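Local structure of choline kinase (Cryptosporidium parvum, 3MES) at residues B[199-210]-B[229-240]. The protein probably phosphorylates choline, and perhaps ethanolamine, using ATP as the phosphate donor. Residues are numbered along the deposited sequence; the frame is centred on the assembly and turned at random.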
loop_
_atom_site.group_PDB
_atom_site.type_symbol
_atom_site.label_atom_id
_atom_site.label_comp_id
_atom_site.label_asym_id
_atom_site.label_seq_id
_atom_site.Cartn_x
_atom_site.Cartn_y
_atom_site.Cartn_z
ATOM N N PHE B 199 -24.056 10.257 -15.912
ATOM C CA PHE B 199 -25.336 10.850 -16.287
ATOM C C PHE B 199 -26.395 9.797 -16.604
ATOM O O PHE B 199 -27.504 9.847 -16.076
ATOM C CB PHE B 199 -25.163 11.814 -17.457
ATOM C CG PHE B 199 -24.203 12.932 -17.174
ATOM C CD1 PHE B 199 -24.462 13.843 -16.164
ATOM C CD2 PHE B 199 -23.042 13.073 -17.915
ATOM C CE1 PHE B 199 -23.582 14.874 -15.898
ATOM C CE2 PHE B 199 -22.159 14.105 -17.655
ATOM C CZ PHE B 199 -22.429 15.005 -16.645
ATOM N N LYS B 200 -26.052 8.851 -17.470
ATOM C CA LYS B 200 -26.968 7.769 -17.811
ATOM C C LYS B 200 -27.549 7.148 -16.550
ATOM O O LYS B 200 -28.766 7.015 -16.410
ATOM C CB LYS B 200 -26.246 6.691 -18.620
ATOM C CG LYS B 200 -25.555 7.203 -19.867
ATOM C CD LYS B 200 -24.831 6.076 -20.583
ATOM C CE LYS B 200 -23.952 6.609 -21.701
ATOM N NZ LYS B 200 -23.255 5.507 -22.420
ATOM N N ARG B 201 -26.667 6.767 -15.634
ATOM C CA ARG B 201 -27.075 6.114 -14.396
ATOM C C ARG B 201 -28.035 6.989 -13.595
ATOM O O ARG B 201 -29.034 6.500 -13.067
ATOM C CB ARG B 201 -25.847 5.749 -13.560
ATOM C CG ARG B 201 -26.158 5.145 -12.202
ATOM C CD ARG B 201 -24.941 4.435 -11.638
ATOM N NE ARG B 201 -24.634 3.218 -12.384
ATOM C CZ ARG B 201 -23.527 2.499 -12.225
ATOM N NH1 ARG B 201 -22.604 2.873 -11.350
ATOM N NH2 ARG B 201 -23.340 1.405 -12.950
ATOM N N ILE B 202 -27.733 8.282 -13.510
ATOM C CA ILE B 202 -28.600 9.213 -12.798
ATOM C C ILE B 202 -29.989 9.275 -13.424
ATOM O O ILE B 202 -30.997 9.202 -12.723
ATOM C CB ILE B 202 -28.003 10.633 -12.738
ATOM C CG1 ILE B 202 -26.878 10.692 -11.703
ATOM C CG2 ILE B 202 -29.083 11.645 -12.398
ATOM C CD1 ILE B 202 -26.234 12.058 -11.565
ATOM N N TYR B 203 -30.040 9.412 -14.745
ATOM C CA TYR B 203 -31.318 9.453 -15.443
ATOM C C TYR B 203 -32.046 8.120 -15.273
ATOM O O TYR B 203 -33.250 8.082 -15.010
ATOM C CB TYR B 203 -31.124 9.776 -16.928
ATOM C CG TYR B 203 -30.405 11.082 -17.184
ATOM C CD1 TYR B 203 -29.465 11.196 -18.201
ATOM C CD2 TYR B 203 -30.659 12.201 -16.400
ATOM C CE1 TYR B 203 -28.805 12.391 -18.433
ATOM C CE2 TYR B 203 -30.006 13.396 -16.625
ATOM C CZ TYR B 203 -29.079 13.487 -17.639
ATOM O OH TYR B 203 -28.430 14.679 -17.857
ATOM N N LEU B 204 -31.302 7.030 -15.409
ATOM C CA LEU B 204 -31.868 5.698 -15.261
ATOM C C LEU B 204 -32.472 5.505 -13.871
ATOM O O LEU B 204 -33.588 5.006 -13.731
ATOM C CB LEU B 204 -30.793 4.640 -15.505
ATOM C CG LEU B 204 -31.280 3.327 -16.108
ATOM C CD1 LEU B 204 -31.579 3.534 -17.586
ATOM C CD2 LEU B 204 -30.242 2.228 -15.911
ATOM N N TRP B 205 -31.727 5.896 -12.843
ATOM C CA TRP B 205 -32.191 5.729 -11.469
ATOM C C TRP B 205 -33.235 6.771 -11.080
ATOM O O TRP B 205 -34.042 6.544 -10.176
ATOM C CB TRP B 205 -31.020 5.729 -10.481
ATOM C CG TRP B 205 -30.165 4.503 -10.582
ATOM C CD1 TRP B 205 -30.419 3.387 -11.328
ATOM C CD2 TRP B 205 -28.937 4.249 -9.887
ATOM N NE1 TRP B 205 -29.416 2.463 -11.156
ATOM C CE2 TRP B 205 -28.495 2.967 -10.274
ATOM C CE3 TRP B 205 -28.164 4.981 -8.980
ATOM C CZ2 TRP B 205 -27.317 2.402 -9.786
ATOM C CZ3 TRP B 205 -26.995 4.422 -8.499
ATOM C CH2 TRP B 205 -26.583 3.144 -8.902
ATOM N N ARG B 206 -33.226 7.911 -11.766
ATOM C CA ARG B 206 -34.247 8.928 -11.543
ATOM C C ARG B 206 -35.626 8.366 -11.862
ATOM O O ARG B 206 -36.576 8.557 -11.105
ATOM C CB ARG B 206 -33.984 10.162 -12.403
ATOM C CG ARG B 206 -35.088 11.201 -12.324
ATOM C CD ARG B 206 -34.830 12.346 -13.284
ATOM N NE ARG B 206 -34.708 11.879 -14.663
ATOM C CZ ARG B 206 -34.388 12.660 -15.688
ATOM N NH1 ARG B 206 -34.156 13.952 -15.495
ATOM N NH2 ARG B 206 -34.298 12.150 -16.909
ATOM N N GLU B 207 -35.723 7.671 -12.990
ATOM C CA GLU B 207 -36.983 7.077 -13.420
ATOM C C GLU B 207 -37.436 5.956 -12.489
ATOM O O GLU B 207 -38.625 5.825 -12.207
ATOM C CB GLU B 207 -36.884 6.581 -14.863
ATOM C CG GLU B 207 -36.770 7.703 -15.879
ATOM C CD GLU B 207 -37.857 8.746 -15.706
ATOM O OE1 GLU B 207 -39.002 8.360 -15.381
ATOM O OE2 GLU B 207 -37.570 9.949 -15.894
ATOM N N GLU B 208 -36.494 5.150 -12.009
ATOM C CA GLU B 208 -36.830 4.098 -11.055
ATOM C C GLU B 208 -37.402 4.701 -9.772
ATOM O O GLU B 208 -38.323 4.149 -9.172
ATOM C CB GLU B 208 -35.615 3.217 -10.745
ATOM C CG GLU B 208 -35.260 2.230 -11.852
ATOM C CD GLU B 208 -34.150 1.267 -11.454
ATOM O OE1 GLU B 208 -33.479 0.723 -12.356
ATOM O OE2 GLU B 208 -33.945 1.053 -10.242
ATOM N N ALA B 209 -36.854 5.841 -9.361
ATOM C CA ALA B 209 -37.338 6.535 -8.171
ATOM C C ALA B 209 -38.787 6.987 -8.342
ATOM O O ALA B 209 -39.636 6.706 -7.496
ATOM C CB ALA B 209 -36.440 7.718 -7.839
ATOM N N LYS B 210 -39.065 7.694 -9.434
ATOM C CA LYS B 210 -40.431 8.107 -9.749
ATOM C C LYS B 210 -41.414 6.968 -9.506
ATOM O O LYS B 210 -42.395 7.122 -8.778
ATOM C CB LYS B 210 -40.536 8.557 -11.207
ATOM C CG LYS B 210 -40.404 10.054 -11.429
ATOM C CD LYS B 210 -38.961 10.510 -11.364
ATOM C CE LYS B 210 -38.773 11.810 -12.131
ATOM N NZ LYS B 210 -39.069 11.628 -13.582
ATOM N N LEU B 229 -35.070 17.101 -8.334
ATOM C CA LEU B 229 -35.522 16.814 -9.689
ATOM C C LEU B 229 -35.272 17.996 -10.618
ATOM O O LEU B 229 -35.051 17.816 -11.813
ATOM C CB LEU B 229 -37.008 16.453 -9.696
ATOM C CG LEU B 229 -37.371 15.087 -9.112
ATOM C CD1 LEU B 229 -38.874 14.860 -9.169
ATOM C CD2 LEU B 229 -36.628 13.981 -9.848
ATOM N N GLU B 230 -35.312 19.203 -10.063
ATOM C CA GLU B 230 -35.047 20.407 -10.838
ATOM C C GLU B 230 -33.551 20.584 -11.071
ATOM O O GLU B 230 -33.123 20.972 -12.158
ATOM C CB GLU B 230 -35.609 21.638 -10.127
ATOM C CG GLU B 230 -37.105 21.583 -9.869
ATOM C CD GLU B 230 -37.633 22.870 -9.266
ATOM O OE1 GLU B 230 -38.849 22.944 -8.989
ATOM O OE2 GLU B 230 -36.833 23.809 -9.068
ATOM N N GLU B 231 -32.762 20.295 -10.040
ATOM C CA GLU B 231 -31.311 20.420 -10.120
ATOM C C GLU B 231 -30.736 19.498 -11.189
ATOM O O GLU B 231 -29.782 19.854 -11.879
ATOM C CB GLU B 231 -30.671 20.107 -8.764
ATOM C CG GLU B 231 -31.030 21.086 -7.660
ATOM C CD GLU B 231 -30.239 22.378 -7.743
ATOM O OE1 GLU B 231 -29.038 22.323 -8.085
ATOM O OE2 GLU B 231 -30.817 23.447 -7.455
ATOM N N ILE B 232 -31.321 18.314 -11.321
ATOM C CA ILE B 232 -30.838 17.324 -12.277
ATOM C C ILE B 232 -30.805 17.862 -13.706
ATOM O O ILE B 232 -29.930 17.501 -14.494
ATOM C CB ILE B 232 -31.672 16.030 -12.217
ATOM C CG1 ILE B 232 -31.444 15.325 -10.877
ATOM C CG2 ILE B 232 -31.313 15.107 -13.368
ATOM C CD1 ILE B 232 -32.114 13.977 -10.765
ATOM N N ASP B 233 -31.753 18.731 -14.036
ATOM C CA ASP B 233 -31.819 19.315 -15.373
ATOM C C ASP B 233 -30.575 20.140 -15.698
ATOM O O ASP B 233 -30.190 20.262 -16.861
ATOM C CB ASP B 233 -33.074 20.179 -15.522
ATOM C CG ASP B 233 -34.352 19.361 -15.519
ATOM O OD1 ASP B 233 -34.357 18.255 -16.103
ATOM O OD2 ASP B 233 -35.355 19.829 -14.936
ATOM N N GLN B 234 -29.952 20.705 -14.667
ATOM C CA GLN B 234 -28.768 21.547 -14.845
ATOM C C GLN B 234 -27.483 20.762 -14.622
ATOM O O GLN B 234 -26.386 21.285 -14.816
ATOM C CB GLN B 234 -28.795 22.717 -13.861
ATOM C CG GLN B 234 -30.030 23.594 -13.934
ATOM C CD GLN B 234 -30.106 24.578 -12.777
ATOM O OE1 GLN B 234 -30.580 25.704 -12.934
ATOM N NE2 GLN B 234 -29.633 24.153 -11.606
ATOM N N LEU B 235 -27.626 19.506 -14.215
ATOM C CA LEU B 235 -26.499 18.716 -13.730
ATOM C C LEU B 235 -25.357 18.578 -14.734
ATOM O O LEU B 235 -24.187 18.623 -14.358
ATOM C CB LEU B 235 -26.978 17.337 -13.267
ATOM C CG LEU B 235 -26.093 16.644 -12.233
ATOM C CD1 LEU B 235 -25.611 17.640 -11.191
ATOM C CD2 LEU B 235 -26.839 15.494 -11.578
ATOM N N GLU B 236 -25.697 18.413 -16.008
ATOM C CA GLU B 236 -24.686 18.278 -17.053
ATOM C C GLU B 236 -23.912 19.580 -17.272
ATOM O O GLU B 236 -22.682 19.584 -17.273
ATOM C CB GLU B 236 -25.314 17.783 -18.361
ATOM C CG GLU B 236 -25.817 16.346 -18.290
ATOM C CD GLU B 236 -26.252 15.792 -19.641
ATOM O OE1 GLU B 236 -25.878 16.375 -20.682
ATOM O OE2 GLU B 236 -26.963 14.764 -19.660
ATOM N N GLU B 237 -24.632 20.681 -17.452
ATOM C CA GLU B 237 -23.991 21.984 -17.605
ATOM C C GLU B 237 -23.040 22.249 -16.441
ATOM O O GLU B 237 -21.961 22.813 -16.623
ATOM C CB GLU B 237 -25.035 23.101 -17.691
ATOM C CG GLU B 237 -25.863 23.098 -18.970
ATOM C CD GLU B 237 -26.828 21.928 -19.042
ATOM O OE1 GLU B 237 -26.795 21.068 -18.135
ATOM O OE2 GLU B 237 -27.621 21.867 -20.008
ATOM N N LEU B 238 -23.449 21.832 -15.247
ATOM C CA LEU B 238 -22.660 22.056 -14.042
ATOM C C LEU B 238 -21.333 21.295 -14.062
ATOM O O LEU B 238 -20.283 21.859 -13.756
ATOM C CB LEU B 238 -23.471 21.677 -12.801
ATOM C CG LEU B 238 -22.784 21.857 -11.449
ATOM C CD1 LEU B 238 -23.806 21.825 -10.323
ATOM C CD2 LEU B 238 -21.714 20.794 -11.243
ATOM N N ILE B 239 -21.385 20.018 -14.426
ATOM C CA ILE B 239 -20.185 19.187 -14.480
ATOM C C ILE B 239 -19.316 19.494 -15.698
ATOM O O ILE B 239 -18.093 19.387 -15.638
ATOM C CB ILE B 239 -20.533 17.685 -14.484
ATOM C CG1 ILE B 239 -20.810 17.193 -13.060
ATOM C CG2 ILE B 239 -19.396 16.882 -15.093
ATOM C CD1 ILE B 239 -21.958 17.894 -12.378
ATOM N N MET B 240 -19.953 19.869 -16.805
ATOM C CA MET B 240 -19.236 20.146 -18.048
ATOM C C MET B 240 -18.937 21.631 -18.259
ATOM O O MET B 240 -18.497 22.034 -19.334
ATOM C CB MET B 240 -20.005 19.593 -19.248
ATOM C CG MET B 240 -19.372 18.371 -19.889
ATOM S SD MET B 240 -19.181 16.957 -18.787
ATOM C CE MET B 240 -18.150 15.907 -19.802
HETATM O O HOH W 1 -35.283 15.683 -13.377
HETATM O O HOH W 2 -32.996 16.051 -17.062
#
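Facing Phe199, Ile202 and Arg206 with Glu236, Ile232 and Leu229 in turn, helix 198-214 packs antiparallel against the next helical stretch, 222-231 continued by 235-239; the axes of 199-210 and 235-239 run at 158° to each other, 12.3 Å apart at closest approach. The pair belongs to the helical part of the choline kinase fold, away from the nucleotide and metal sites, and illustrates how an apolar seam can be edged by polar groups. Within the seam, Ile202 CD1 meets Leu235 CD2 at 3.5 Å, the two side chains nearly perpendicular, while those of Ile202 and Ile232 lie antiparallel. Helix 364-376 adjoins this seam, with Thr370 on Ile202 and Leu373 on Ile232. Glu236 lays its CG over one face of the Phe199 ring in a CH-pi contact, 3.7 Å from the ring centroid, and Met240 SD approaches the ring edge. The outstretched Glu236 chain accepts a bond from Phe245 N at OE1, and its OE2 lies near the plane of the Tyr203 ring, though its 2.3 Å separation from Tyr203 OH is doubtfully short. At the polar margin Arg206, its CG anti to the backbone N (chi1 174°), passes Leu229 and Ile232 at a slant and bends at chi3; its NH1 binds two waters, one passed to Leu229 O and the other to Asp233 OD1.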